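Local coordinates for protein GH26A (Muricauda sp. MAR_2010_75, PDB 6Q75) that probably hydrolyses glycosidic bonds in polysaccharides, perhaps beta-mannans, as a glycoside hydrolase of family 26, at residues Ile46-His51 against Thr321-Glu326; Ala103-Met108 against Ala166-Leu171; Gly279-Pro284 against Phe296-Asn301. All coordinates share one frame; numbering follows the deposited sequence.

Contact 1: residues Ile46-His51 against Thr321-Glu326; sequences ILAGQH and TITKDE
Ile46, Leu47 and Ala48 lie in parallel register beside Thr321 and Ile322. Strand 46-51 belongs to the (beta/alpha)8 barrel expected of family 26. The short strand 321-322 pairs with its first residues, on the edge where Ala48 also bonds to Val74 of strand 74-78.

Two backbone hydrogen bonds use both polar groups of Ile322. Its N donates to Ile46 O at 2.8 Å. Its O accepts from Ala48 N at 2.9 Å, and this bond is almost straight (175° at the hydrogen). Thr321 CA adds a CH...O contact to Ile46 O at 3.3 Å.

The apolar contacts fall on two faces. On one, Leu47 CD2 meets the branch methyl CG2 of Ile322 at 3.6 Å. On the other, Ile46 and Thr321 lie side by side, and Ile46 CG2 is 3.9 Å from Thr321 OG1. That hydroxyl is hydrogen-bonded to Val315 O. Thr321 CG2 turns the other way and reaches Ala48 CB at 3.8 Å.

Residues 324-326 form a 3-10 turn, with a backbone bond from Glu326 N to Thr323 O and two side-chain bonds bracing it. Thr323 OG1 sits between its own N and carbonyl carbon (chi1 55°), which lets it donate to Asp325 OD1 at 2.7 Å and leaves CG2 facing Ala48 CB. With an alanine here, Asp325 OD1 would probably lose its hydroxyl donor and be freer to turn, and Ala48 CB would lose a methyl neighbour. Glu326 reaches back along the turn, and its OE2 accepts from Thr323 N at 3.0 Å, 33° out of the carboxylate plane.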
ATOM      1  N   ILE A  46      -6.213 -12.350 -10.278  1.00 22.33           N
ATOM      2  CA  ILE A  46      -5.384 -11.649  -9.295  1.00 20.41           C
ATOM      3  C   ILE A  46      -4.089 -11.188  -9.958  1.00 19.87           C
ATOM      4  O   ILE A  46      -3.445 -11.950 -10.688  1.00 22.65           O
ATOM      5  CB  ILE A  46      -5.109 -12.531  -8.055  1.00 20.02           C
ATOM      6  CG1 ILE A  46      -4.337 -11.763  -6.989  1.00 20.45           C
ATOM      7  CG2 ILE A  46      -4.403 -13.842  -8.453  1.00 22.63           C
ATOM      8  CD1 ILE A  46      -4.344 -12.442  -5.626  1.00 22.04           C
ATOM      9  N   LEU A  47      -3.711  -9.929  -9.709  1.00 20.99           N
ATOM     10  CA  LEU A  47      -2.481  -9.371 -10.264  1.00 18.80           C
ATOM     11  C   LEU A  47      -1.278  -9.776  -9.421  1.00 18.06           C
ATOM     12  O   LEU A  47      -1.279  -9.580  -8.198  1.00 20.22           O
ATOM     13  CB  LEU A  47      -2.570  -7.837 -10.317  1.00 18.55           C
ATOM     14  CG  LEU A  47      -3.678  -7.303 -11.213  1.00 21.52           C
ATOM     15  CD1 LEU A  47      -4.016  -5.908 -10.781  1.00 19.17           C
ATOM     16  CD2 LEU A  47      -3.179  -7.304 -12.654  1.00 24.36           C
ATOM     17  N   ALA A  48      -0.229 -10.302 -10.075  1.00 18.22           N
ATOM     18  CA  ALA A  48       1.024 -10.615  -9.370  1.00 18.39           C
ATOM     19  C   ALA A  48       1.832  -9.347  -9.123  1.00 20.64           C
ATOM     20  O   ALA A  48       2.076  -8.572 -10.052  1.00 19.28           O
ATOM     21  CB  ALA A  48       1.875 -11.596 -10.175  1.00 19.37           C
ATOM     22  N   GLY A  49       2.312  -9.169  -7.889  1.00 18.02           N
ATOM     23  CA  GLY A  49       3.008  -7.950  -7.534  1.00 18.07           C
ATOM     24  C   GLY A  49       4.230  -8.233  -6.685  1.00 16.61           C
ATOM     25  O   GLY A  49       4.350  -9.288  -6.051  1.00 17.29           O
ATOM     26  N   GLN A  50       5.136  -7.255  -6.668  1.00 18.21           N
ATOM     27  CA  GLN A  50       6.414  -7.416  -5.978  1.00 15.79           C
ATOM     28  C   GLN A  50       6.907  -6.054  -5.503  1.00 17.09           C
ATOM     29  O   GLN A  50       6.930  -5.105  -6.287  1.00 15.83           O
ATOM     30  CB  GLN A  50       7.447  -8.061  -6.905  1.00 16.39           C
ATOM     31  CG  GLN A  50       8.839  -8.178  -6.275  1.00 17.87           C
ATOM     32  CD  GLN A  50       8.913  -9.248  -5.188  1.00 21.18           C
ATOM     33  OE1 GLN A  50       8.460 -10.372  -5.375  1.00 19.53           O
ATOM     34  NE2 GLN A  50       9.512  -8.894  -4.041  1.00 19.63           N
ATOM     35  N   HIS A  51       7.345  -5.996  -4.249  1.00 15.45           N
ATOM     36  CA  HIS A  51       7.886  -4.804  -3.607  1.00 15.53           C
ATOM     37  C   HIS A  51       9.406  -4.869  -3.582  1.00 15.93           C
ATOM     38  O   HIS A  51       9.985  -5.954  -3.482  1.00 18.79           O
ATOM     39  CB  HIS A  51       7.338  -4.708  -2.188  1.00 15.74           C
ATOM     40  CG  HIS A  51       7.893  -3.574  -1.387  1.00 16.04           C
ATOM     41  ND1 HIS A  51       7.319  -2.326  -1.415  1.00 18.01           N
ATOM     42  CD2 HIS A  51       8.914  -3.500  -0.494  1.00 15.57           C
ATOM     43  CE1 HIS A  51       7.967  -1.520  -0.587  1.00 16.61           C
ATOM     44  NE2 HIS A  51       8.947  -2.198  -0.024  1.00 16.22           N
ATOM     45  N   THR A 321      -3.844 -15.865 -12.342  1.00 28.57           N
ATOM     46  CA  THR A 321      -2.828 -14.874 -11.995  1.00 24.66           C
ATOM     47  C   THR A 321      -2.454 -14.097 -13.242  1.00 25.74           C
ATOM     48  O   THR A 321      -2.186 -14.687 -14.290  1.00 27.18           O
ATOM     49  CB  THR A 321      -1.579 -15.542 -11.419  1.00 24.56           C
ATOM     50  OG1 THR A 321      -1.918 -16.224 -10.215  1.00 24.83           O
ATOM     51  CG2 THR A 321      -0.489 -14.464 -11.112  1.00 21.19           C
ATOM     52  N   ILE A 322      -2.393 -12.772 -13.111  1.00 22.29           N
ATOM     53  CA  ILE A 322      -2.086 -11.876 -14.215  1.00 24.32           C
ATOM     54  C   ILE A 322      -0.694 -11.299 -13.990  1.00 24.43           C
ATOM     55  O   ILE A 322      -0.427 -10.684 -12.946  1.00 22.30           O
ATOM     56  CB  ILE A 322      -3.129 -10.751 -14.314  1.00 26.24           C
ATOM     57  CG1 ILE A 322      -4.511 -11.362 -14.594  1.00 30.90           C
ATOM     58  CG2 ILE A 322      -2.698  -9.687 -15.346  1.00 24.65           C
ATOM     59  CD1 ILE A 322      -5.659 -10.395 -14.402  1.00 34.18           C
ATOM     60  N   THR A 323       0.184 -11.489 -14.964  1.00 22.98           N
ATOM     61  CA  THR A 323       1.488 -10.850 -14.959  1.00 24.94           C
ATOM     62  C   THR A 323       1.507  -9.696 -15.969  1.00 23.40           C
ATOM     63  O   THR A 323       0.530  -9.432 -16.690  1.00 24.11           O
ATOM     64  CB  THR A 323       2.581 -11.889 -15.202  1.00 25.46           C
ATOM     65  OG1 THR A 323       2.305 -12.599 -16.410  1.00 26.42           O
ATOM     66  CG2 THR A 323       2.615 -12.882 -14.045  1.00 26.03           C
ATOM     67  N   LYS A 324       2.628  -8.967 -15.997  1.00 23.28           N
ATOM     68  CA  LYS A 324       2.640  -7.692 -16.725  1.00 26.43           C
ATOM     69  C   LYS A 324       2.241  -7.884 -18.180  1.00 27.65           C
ATOM     70  O   LYS A 324       1.459  -7.095 -18.721  1.00 28.50           O
ATOM     71  CB  LYS A 324       4.010  -7.020 -16.631  1.00 25.44           C
ATOM     72  CG  LYS A 324       4.061  -5.627 -17.303  1.00 26.69           C
ATOM     73  CD  LYS A 324       5.384  -4.919 -17.053  1.00 25.68           C
ATOM     74  CE  LYS A 324       6.535  -5.587 -17.783  1.00 28.12           C
ATOM     75  NZ  LYS A 324       6.584  -5.312 -19.219  1.00 29.74           N
ATOM     76  N   ASP A 325       2.755  -8.939 -18.817  1.00 30.17           N
ATOM     77  CA  ASP A 325       2.485  -9.215 -20.222  1.00 34.91           C
ATOM     78  C   ASP A 325       1.015  -9.505 -20.497  1.00 34.54           C
ATOM     79  O   ASP A 325       0.602  -9.484 -21.660  1.00 38.80           O
ATOM     80  CB  ASP A 325       3.336 -10.420 -20.653  1.00 38.32           C
ATOM     81  CG  ASP A 325       3.088 -11.665 -19.775  1.00 40.30           C
ATOM     82  OD1 ASP A 325       3.511 -11.696 -18.594  1.00 38.38           O
ATOM     83  OD2 ASP A 325       2.478 -12.637 -20.278  1.00 43.51           O
ATOM     84  N   GLU A 326       0.217  -9.744 -19.462  1.00 33.09           N
ATOM     85  CA  GLU A 326      -1.177 -10.128 -19.607  1.00 33.86           C
ATOM     86  C   GLU A 326      -2.160  -9.020 -19.282  1.00 32.08           C
ATOM     87  O   GLU A 326      -3.369  -9.260 -19.350  1.00 32.05           O
ATOM     88  CB  GLU A 326      -1.516 -11.310 -18.700  1.00 34.50           C
ATOM     89  CG  GLU A 326      -0.675 -12.518 -18.855  1.00 36.79           C
ATOM     90  CD  GLU A 326      -1.163 -13.595 -17.927  1.00 38.88           C
ATOM     91  OE1 GLU A 326      -2.122 -14.305 -18.310  1.00 42.45           O
ATOM     92  OE2 GLU A 326      -0.634 -13.707 -16.813  1.00 37.25           O
TER

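Contact 2: residues Ala103-Met108 against Ala166-Leu171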
ATOM      1  N   ALA A 103       3.748  -1.674 -16.238  1.00 22.41           N
ATOM      2  CA  ALA A 103       3.444  -2.131 -14.891  1.00 23.17           C
ATOM      3  C   ALA A 103       2.428  -1.213 -14.217  1.00 22.14           C
ATOM      4  O   ALA A 103       2.257  -0.042 -14.581  1.00 24.70           O
ATOM      5  CB  ALA A 103       4.714  -2.173 -14.034  1.00 23.39           C
ATOM      6  N   ILE A 104       1.741  -1.764 -13.231  1.00 21.40           N
ATOM      7  CA  ILE A 104       0.847  -0.994 -12.367  1.00 22.51           C
ATOM      8  C   ILE A 104       1.644  -0.603 -11.130  1.00 22.18           C
ATOM      9  O   ILE A 104       2.343  -1.441 -10.557  1.00 21.90           O
ATOM     10  CB  ILE A 104      -0.412  -1.806 -12.013  1.00 21.33           C
ATOM     11  CG1 ILE A 104      -1.261  -2.055 -13.278  1.00 22.67           C
ATOM     12  CG2 ILE A 104      -1.249  -1.109 -10.958  1.00 18.90           C
ATOM     13  CD1 ILE A 104      -2.302  -3.160 -13.104  1.00 23.79           C
ATOM     14  N   VAL A 105       1.591   0.681 -10.737  1.00 18.90           N
ATOM     15  CA  VAL A 105       2.503   1.216  -9.720  1.00 18.59           C
ATOM     16  C   VAL A 105       1.793   1.314  -8.379  1.00 20.98           C
ATOM     17  O   VAL A 105       0.706   1.896  -8.284  1.00 21.25           O
ATOM     18  CB  VAL A 105       3.033   2.604 -10.127  1.00 19.23           C
ATOM     19  CG1 VAL A 105       3.739   3.299  -8.918  1.00 22.49           C
ATOM     20  CG2 VAL A 105       3.931   2.499 -11.320  1.00 21.82           C
ATOM     21  N   THR A 106       2.428   0.796  -7.317  1.00 18.99           N
ATOM     22  CA  THR A 106       1.944   1.033  -5.961  1.00 19.92           C
ATOM     23  C   THR A 106       3.064   1.627  -5.107  1.00 18.77           C
ATOM     24  O   THR A 106       4.233   1.268  -5.256  1.00 18.07           O
ATOM     25  CB  THR A 106       1.367  -0.259  -5.299  1.00 20.65           C
ATOM     26  OG1 THR A 106       0.832   0.078  -4.012  1.00 18.18           O
ATOM     27  CG2 THR A 106       2.414  -1.388  -5.157  1.00 21.19           C
ATOM     28  N   LEU A 107       2.706   2.590  -4.253  1.00 16.76           N
ATOM     29  CA  LEU A 107       3.679   3.262  -3.392  1.00 16.88           C
ATOM     30  C   LEU A 107       3.142   3.335  -1.969  1.00 16.46           C
ATOM     31  O   LEU A 107       1.941   3.546  -1.754  1.00 16.31           O
ATOM     32  CB  LEU A 107       3.991   4.687  -3.912  1.00 18.28           C
ATOM     33  CG  LEU A 107       4.649   4.667  -5.301  1.00 20.31           C
ATOM     34  CD1 LEU A 107       4.737   6.099  -5.867  1.00 18.87           C
ATOM     35  CD2 LEU A 107       6.038   4.013  -5.245  1.00 18.26           C
ATOM     36  N   MET A 108       4.034   3.113  -1.003  1.00 16.45           N
ATOM     37  CA  MET A 108       3.750   3.241   0.419  1.00 17.24           C
ATOM     38  C   MET A 108       4.715   4.262   1.028  1.00 17.90           C
ATOM     39  O   MET A 108       5.522   4.887   0.324  1.00 17.67           O
ATOM     40  CB  MET A 108       3.866   1.883   1.125  1.00 16.93           C
ATOM     41  CG  MET A 108       5.284   1.319   1.070  1.00 18.39           C
ATOM     42  SD  MET A 108       5.386  -0.392   1.638  1.00 18.46           S
ATOM     43  CE  MET A 108       4.722  -0.238   3.303  1.00 20.06           C
ATOM     44  N   ALA A 166       3.283  13.134 -15.152  1.00 26.23           N
ATOM     45  CA  ALA A 166       3.580  12.041 -16.075  1.00 29.28           C
ATOM     46  C   ALA A 166       2.380  11.140 -16.337  1.00 28.66           C
ATOM     47  O   ALA A 166       2.521  10.159 -17.077  1.00 28.38           O
ATOM     48  CB  ALA A 166       4.736  11.190 -15.531  1.00 27.60           C
ATOM     49  N   LYS A 167       1.223  11.439 -15.737  1.00 25.98           N
ATOM     50  CA  LYS A 167      -0.028  10.694 -15.930  1.00 25.36           C
ATOM     51  C   LYS A 167       0.072   9.259 -15.412  1.00 25.45           C
ATOM     52  O   LYS A 167      -0.491   8.348 -16.004  1.00 25.58           O
ATOM     53  CB  LYS A 167      -0.483  10.704 -17.399  1.00 26.47           C
ATOM     54  CG  LYS A 167      -0.435  12.119 -18.028  1.00 27.77           C
ATOM     55  CD  LYS A 167      -0.749  12.130 -19.526  1.00 33.16           C
ATOM     56  CE  LYS A 167      -2.096  11.522 -19.849  1.00 35.87           C
ATOM     57  NZ  LYS A 167      -2.459  11.739 -21.297  1.00 40.54           N
ATOM     58  N   VAL A 168       0.754   9.069 -14.288  1.00 23.66           N
ATOM     59  CA  VAL A 168       0.876   7.759 -13.642  1.00 22.30           C
ATOM     60  C   VAL A 168      -0.161   7.674 -12.528  1.00 24.38           C
ATOM     61  O   VAL A 168      -0.075   8.443 -11.558  1.00 21.81           O
ATOM     62  CB  VAL A 168       2.292   7.526 -13.086  1.00 21.81           C
ATOM     63  CG1 VAL A 168       2.438   6.057 -12.489  1.00 20.84           C
ATOM     64  CG2 VAL A 168       3.353   7.782 -14.154  1.00 22.63           C
ATOM     65  N   PRO A 169      -1.116   6.740 -12.589  1.00 21.40           N
ATOM     66  CA  PRO A 169      -2.001   6.509 -11.448  1.00 20.80           C
ATOM     67  C   PRO A 169      -1.264   5.683 -10.409  1.00 24.06           C
ATOM     68  O   PRO A 169      -0.474   4.800 -10.760  1.00 20.61           O
ATOM     69  CB  PRO A 169      -3.153   5.698 -12.061  1.00 21.05           C
ATOM     70  CG  PRO A 169      -2.452   4.869 -13.115  1.00 25.98           C
ATOM     71  CD  PRO A 169      -1.278   5.711 -13.631  1.00 25.64           C
ATOM     72  N   ILE A 170      -1.539   5.945  -9.125  1.00 19.30           N
ATOM     73  CA  ILE A 170      -0.774   5.329  -8.037  1.00 19.78           C
ATOM     74  C   ILE A 170      -1.712   4.570  -7.103  1.00 19.62           C
ATOM     75  O   ILE A 170      -2.671   5.144  -6.589  1.00 18.76           O
ATOM     76  CB  ILE A 170       0.014   6.394  -7.249  1.00 21.03           C
ATOM     77  CG1 ILE A 170       0.864   7.238  -8.209  1.00 22.43           C
ATOM     78  CG2 ILE A 170       0.820   5.756  -6.086  1.00 20.29           C
ATOM     79  CD1 ILE A 170       1.986   6.492  -8.866  1.00 23.36           C
ATOM     80  N   LEU A 171      -1.434   3.271  -6.864  1.00 17.39           N
ATOM     81  CA  LEU A 171      -2.088   2.613  -5.740  1.00 16.88           C
ATOM     82  C   LEU A 171      -1.387   3.079  -4.466  1.00 18.03           C
ATOM     83  O   LEU A 171      -0.316   2.573  -4.108  1.00 19.17           O
ATOM     84  CB  LEU A 171      -2.008   1.087  -5.889  1.00 16.56           C
ATOM     85  CG  LEU A 171      -2.740   0.569  -7.130  1.00 18.38           C
ATOM     86  CD1 LEU A 171      -2.369  -0.913  -7.374  1.00 17.29           C
ATOM     87  CD2 LEU A 171      -4.266   0.701  -6.991  1.00 19.44           C
TER
HETATM   88  O   HOH W   1       0.072   2.536 -12.363  1.00 23.52           O
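Thr106 and Leu171 form the close bridge between two parallel strands of the barrel, 104-108 and 170-173. Leu171 N donates to Val105 O at 2.9 Å, in the carbonyl plane. Leu171 O takes two bonds from opposite faces of its plane, one from Leu107 N at 3.0 Å and one from Thr106 OG1 at 2.7 Å. The second is possible because OG1 stands anti to the backbone N of Thr106 (chi1 -176°), beside the carbonyl carbon.

Side chains pack on both faces of the pair. On the Thr106 and Leu171 face, Leu171 CD1 reaches Ile104 CG2 at 3.8 Å. On the other face Val105 and Ile170 point the same way, with Val105 CG1 3.6 Å from Ile170 CD1. Leu107 CD1 lies against CG2 of the same isoleucine. Val105 CG2 turns back to Val168 CG1, the two valines crossing at about a right angle.

Further out, Thr106 OG1 is also hydrogen-bonded to Arg173 NH2. Helix 88-100 covers the outward face, with Ile91 on Leu107 and Tyr99 on Val168. Leu35 of helix 30-40 packs on Ile104 and Pro169 at the start of the strands. The chains diverge here, and a water joins them: it accepts from Val105 N at 2.9 Å and donates to Pro169 O at 2.8 Å.

Contact 3: residues Gly279-Pro284 against Phe296-Asn301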
ATOM      1  N   GLY A 279       4.166 -12.677   2.381  1.00 15.44           N
ATOM      2  CA  GLY A 279       5.459 -13.332   2.381  1.00 15.73           C
ATOM      3  C   GLY A 279       5.320 -14.621   1.591  1.00 16.08           C
ATOM      4  O   GLY A 279       5.547 -14.632   0.382  1.00 17.53           O
ATOM      5  N   GLN A 280       4.925 -15.695   2.262  1.00 16.51           N
ATOM      6  CA  GLN A 280       4.508 -16.906   1.566  1.00 16.81           C
ATOM      7  C   GLN A 280       3.355 -16.595   0.616  1.00 16.71           C
ATOM      8  O   GLN A 280       2.365 -15.978   1.010  1.00 19.59           O
ATOM      9  CB  GLN A 280       4.043 -17.964   2.573  1.00 20.60           C
ATOM     10  CG  GLN A 280       5.111 -18.411   3.541  1.00 24.17           C
ATOM     11  CD  GLN A 280       4.609 -19.533   4.439  1.00 23.16           C
ATOM     12  OE1 GLN A 280       3.621 -20.204   4.105  1.00 24.15           O
ATOM     13  NE2 GLN A 280       5.278 -19.736   5.582  1.00 25.18           N
ATOM     14  N   LEU A 281       3.495 -17.022  -0.635  1.00 17.10           N
ATOM     15  CA  LEU A 281       2.481 -16.721  -1.644  1.00 17.18           C
ATOM     16  C   LEU A 281       1.178 -17.463  -1.347  1.00 18.61           C
ATOM     17  O   LEU A 281       1.201 -18.532  -0.727  1.00 20.92           O
ATOM     18  CB  LEU A 281       2.988 -17.115  -3.026  1.00 20.38           C
ATOM     19  CG  LEU A 281       3.996 -16.143  -3.631  1.00 20.46           C
ATOM     20  CD1 LEU A 281       4.756 -16.814  -4.766  1.00 23.94           C
ATOM     21  CD2 LEU A 281       3.236 -14.940  -4.154  1.00 19.14           C
ATOM     22  N   PRO A 282       0.036 -16.941  -1.806  1.00 18.88           N
ATOM     23  CA  PRO A 282      -1.224 -17.705  -1.716  1.00 21.28           C
ATOM     24  C   PRO A 282      -1.246 -18.833  -2.740  1.00 24.23           C
ATOM     25  O   PRO A 282      -1.116 -18.595  -3.945  1.00 26.10           O
ATOM     26  CB  PRO A 282      -2.301 -16.658  -2.018  1.00 22.42           C
ATOM     27  CG  PRO A 282      -1.591 -15.591  -2.834  1.00 22.96           C
ATOM     28  CD  PRO A 282      -0.155 -15.567  -2.335  1.00 18.83           C
ATOM     29  N   ARG A 283      -1.426 -20.065  -2.259  1.00 22.21           N
ATOM     30  CA  ARG A 283      -1.530 -21.191  -3.162  1.00 23.22           C
ATOM     31  C   ARG A 283      -2.841 -21.132  -3.940  1.00 25.15           C
ATOM     32  O   ARG A 283      -3.829 -20.561  -3.472  1.00 26.02           O
ATOM     33  CB  ARG A 283      -1.473 -22.506  -2.391  1.00 27.71           C
ATOM     34  CG  ARG A 283      -0.346 -22.611  -1.393  1.00 32.67           C
ATOM     35  CD  ARG A 283      -0.098 -24.059  -1.059  1.00 38.34           C
ATOM     36  NE  ARG A 283       0.116 -24.830  -2.280  1.00 46.81           N
ATOM     37  CZ  ARG A 283       0.329 -26.141  -2.316  1.00 51.77           C
ATOM     38  NH1 ARG A 283       0.517 -26.753  -3.478  1.00 54.03           N
ATOM     39  NH2 ARG A 283       0.351 -26.841  -1.189  1.00 53.20           N
ATOM     40  N   PRO A 284      -2.893 -21.787  -5.103  1.00 28.69           N
ATOM     41  CA  PRO A 284      -4.153 -21.844  -5.871  1.00 27.14           C
ATOM     42  C   PRO A 284      -5.377 -22.233  -5.050  1.00 27.39           C
ATOM     43  O   PRO A 284      -6.438 -21.637  -5.253  1.00 27.84           O
ATOM     44  CB  PRO A 284      -3.831 -22.892  -6.949  1.00 30.09           C
ATOM     45  CG  PRO A 284      -2.357 -22.670  -7.199  1.00 28.69           C
ATOM     46  CD  PRO A 284      -1.763 -22.389  -5.841  1.00 28.37           C
ATOM     47  N   PHE A 296      -1.630  -9.389  -5.109  1.00 16.87           N
ATOM     48  CA  PHE A 296      -0.757  -9.656  -3.980  1.00 16.34           C
ATOM     49  C   PHE A 296       0.549  -8.936  -4.253  1.00 21.10           C
ATOM     50  O   PHE A 296       0.892  -8.708  -5.413  1.00 18.93           O
ATOM     51  CB  PHE A 296      -0.527 -11.174  -3.781  1.00 16.42           C
ATOM     52  CG  PHE A 296       0.173 -11.848  -4.925  1.00 19.50           C
ATOM     53  CD1 PHE A 296       1.555 -11.734  -5.105  1.00 20.09           C
ATOM     54  CD2 PHE A 296      -0.533 -12.682  -5.784  1.00 20.46           C
ATOM     55  CE1 PHE A 296       2.209 -12.408  -6.150  1.00 18.96           C
ATOM     56  CE2 PHE A 296       0.110 -13.345  -6.832  1.00 20.88           C
ATOM     57  CZ  PHE A 296       1.484 -13.217  -7.011  1.00 19.06           C
ATOM     58  N   MET A 297       1.285  -8.581  -3.186  1.00 20.08           N
ATOM     59  CA  MET A 297       2.590  -7.945  -3.352  1.00 15.82           C
ATOM     60  C   MET A 297       3.578  -8.610  -2.404  1.00 19.12           C
ATOM     61  O   MET A 297       3.495  -8.412  -1.190  1.00 18.12           O
ATOM     62  CB  MET A 297       2.516  -6.430  -3.073  1.00 15.83           C
ATOM     63  CG  MET A 297       3.815  -5.764  -3.481  1.00 17.93           C
ATOM     64  SD  MET A 297       3.978  -4.028  -3.011  1.00 20.67           S
ATOM     65  CE  MET A 297       3.945  -4.152  -1.218  1.00 19.41           C
ATOM     66  N   VAL A 298       4.500  -9.408  -2.950  1.00 17.99           N
ATOM     67  CA  VAL A 298       5.502 -10.064  -2.117  1.00 16.90           C
ATOM     68  C   VAL A 298       6.512  -9.049  -1.602  1.00 18.41           C
ATOM     69  O   VAL A 298       6.912  -8.115  -2.316  1.00 19.14           O
ATOM     70  CB  VAL A 298       6.187 -11.191  -2.902  1.00 16.92           C
ATOM     71  CG1 VAL A 298       7.271 -11.836  -2.061  1.00 19.28           C
ATOM     72  CG2 VAL A 298       5.165 -12.208  -3.285  1.00 17.33           C
ATOM     73  N   TRP A 299       6.908  -9.209  -0.344  1.00 15.66           N
ATOM     74  CA  TRP A 299       7.791  -8.245   0.312  1.00 16.25           C
ATOM     75  C   TRP A 299       9.242  -8.551  -0.034  1.00 18.44           C
ATOM     76  O   TRP A 299       9.836  -9.459   0.535  1.00 19.26           O
ATOM     77  CB  TRP A 299       7.593  -8.284   1.820  1.00 16.27           C
ATOM     78  CG  TRP A 299       8.351  -7.155   2.486  1.00 16.66           C
ATOM     79  CD1 TRP A 299       9.558  -7.231   3.111  1.00 20.05           C
ATOM     80  CD2 TRP A 299       7.971  -5.771   2.505  1.00 16.89           C
ATOM     81  NE1 TRP A 299       9.930  -5.984   3.574  1.00 20.24           N
ATOM     82  CE2 TRP A 299       8.975  -5.072   3.204  1.00 19.28           C
ATOM     83  CE3 TRP A 299       6.857  -5.063   2.031  1.00 19.52           C
ATOM     84  CZ2 TRP A 299       8.912  -3.681   3.423  1.00 19.33           C
ATOM     85  CZ3 TRP A 299       6.797  -3.697   2.251  1.00 19.42           C
ATOM     86  CH2 TRP A 299       7.821  -3.020   2.939  1.00 21.47           C
ATOM     87  N   SER A 300       9.831  -7.767  -0.934  1.00 17.53           N
ATOM     88  CA  SER A 300      11.262  -7.887  -1.237  1.00 17.16           C
ATOM     89  C   SER A 300      11.791  -9.313  -1.295  1.00 17.78           C
ATOM     90  O   SER A 300      11.329 -10.098  -2.123  1.00 18.50           O
ATOM     91  CB  SER A 300      12.058  -7.066  -0.235  1.00 17.41           C
ATOM     92  OG  SER A 300      11.670  -5.685  -0.412  1.00 17.42           O
ATOM     93  N   ASN A 301      12.788  -9.658  -0.468  1.00 18.15           N
ATOM     94  CA  ASN A 301      13.416 -10.965  -0.682  1.00 18.20           C
ATOM     95  C   ASN A 301      12.616 -12.111  -0.096  1.00 17.89           C
ATOM     96  O   ASN A 301      13.090 -13.255  -0.150  1.00 19.98           O
ATOM     97  CB  ASN A 301      14.856 -11.019  -0.130  1.00 20.96           C
ATOM     98  CG  ASN A 301      15.693 -12.139  -0.791  1.00 23.33           C
ATOM     99  OD1 ASN A 301      15.617 -12.342  -2.002  1.00 23.81           O
ATOM    100  ND2 ASN A 301      16.477 -12.870   0.011  1.00 24.61           N
TER
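Leu281 lays its methyl CD2 over one face of the Phe296 ring. CD2 is 3.9 Å from the ring centroid and 30° off the ring normal, a CH-pi contact. This methyl, Leu281 CD2, sits off centre, 3.4 Å from Phe296 CE1. Phe296 CG lies between its own N and carbonyl carbon (chi1 63°), which places the ring against Leu281 CD2.

The same methyl also meets Val298. Leu281 CD2 is 3.5 Å from Val298 CG2, tight for two carbons, and the two side chains cross at about a right angle. One leucine methyl therefore touches both Phe296 and Val298. Pro282 CG approaches the ring obliquely, 4.3 Å from Phe296 CD2. At the other end Val298 CG1 faces Gly279 O at 4.1 Å. No hydrogen bond joins the two segments, so the contact rests on van der Waals packing, mostly between side chains.

The loop gets its polar anchoring from elsewhere. The amide of Asn307 serves two of its backbone atoms: ND2 bonds to Gly279 O and OD1 to Leu281 N.

Residues 279-284 lead from barrel strand 273-278 into helix 284-289. Phe296 and Val298 belong to the next strand, 293-299. Helix 309-316 packs over this outer face, with Val315 touching both Leu281 and Phe296 and Val312 touching Leu281. Ala48 of the neighbouring strand 46-51 meets Phe296 on the same outer face of the barrel.

All three contacts lie on one curled parallel sheet, consistent with a (beta/alpha)8 barrel; contacts 1 and 2 pair strands, and contact 3 packs a loop on one. Contact 1 ties the first strand to residues near the C-terminus. Contacts 2 and 3 follow in that order between its two segments. Centres lie about 11 Å (1 and 3), 14 Å (1 and 2) and 20 Å (2 and 3) apart. Strands 46-51 and 293-299 are neighbours and close the barrel. Strand 104-108 is reached from 46-51 through 74-78. Met108 SD meets His51 and Trp299 inside the barrel, near the C-terminal strand ends, where (beta/alpha)8 hydrolases carry their active sites; contact 3 itself packs on the outside.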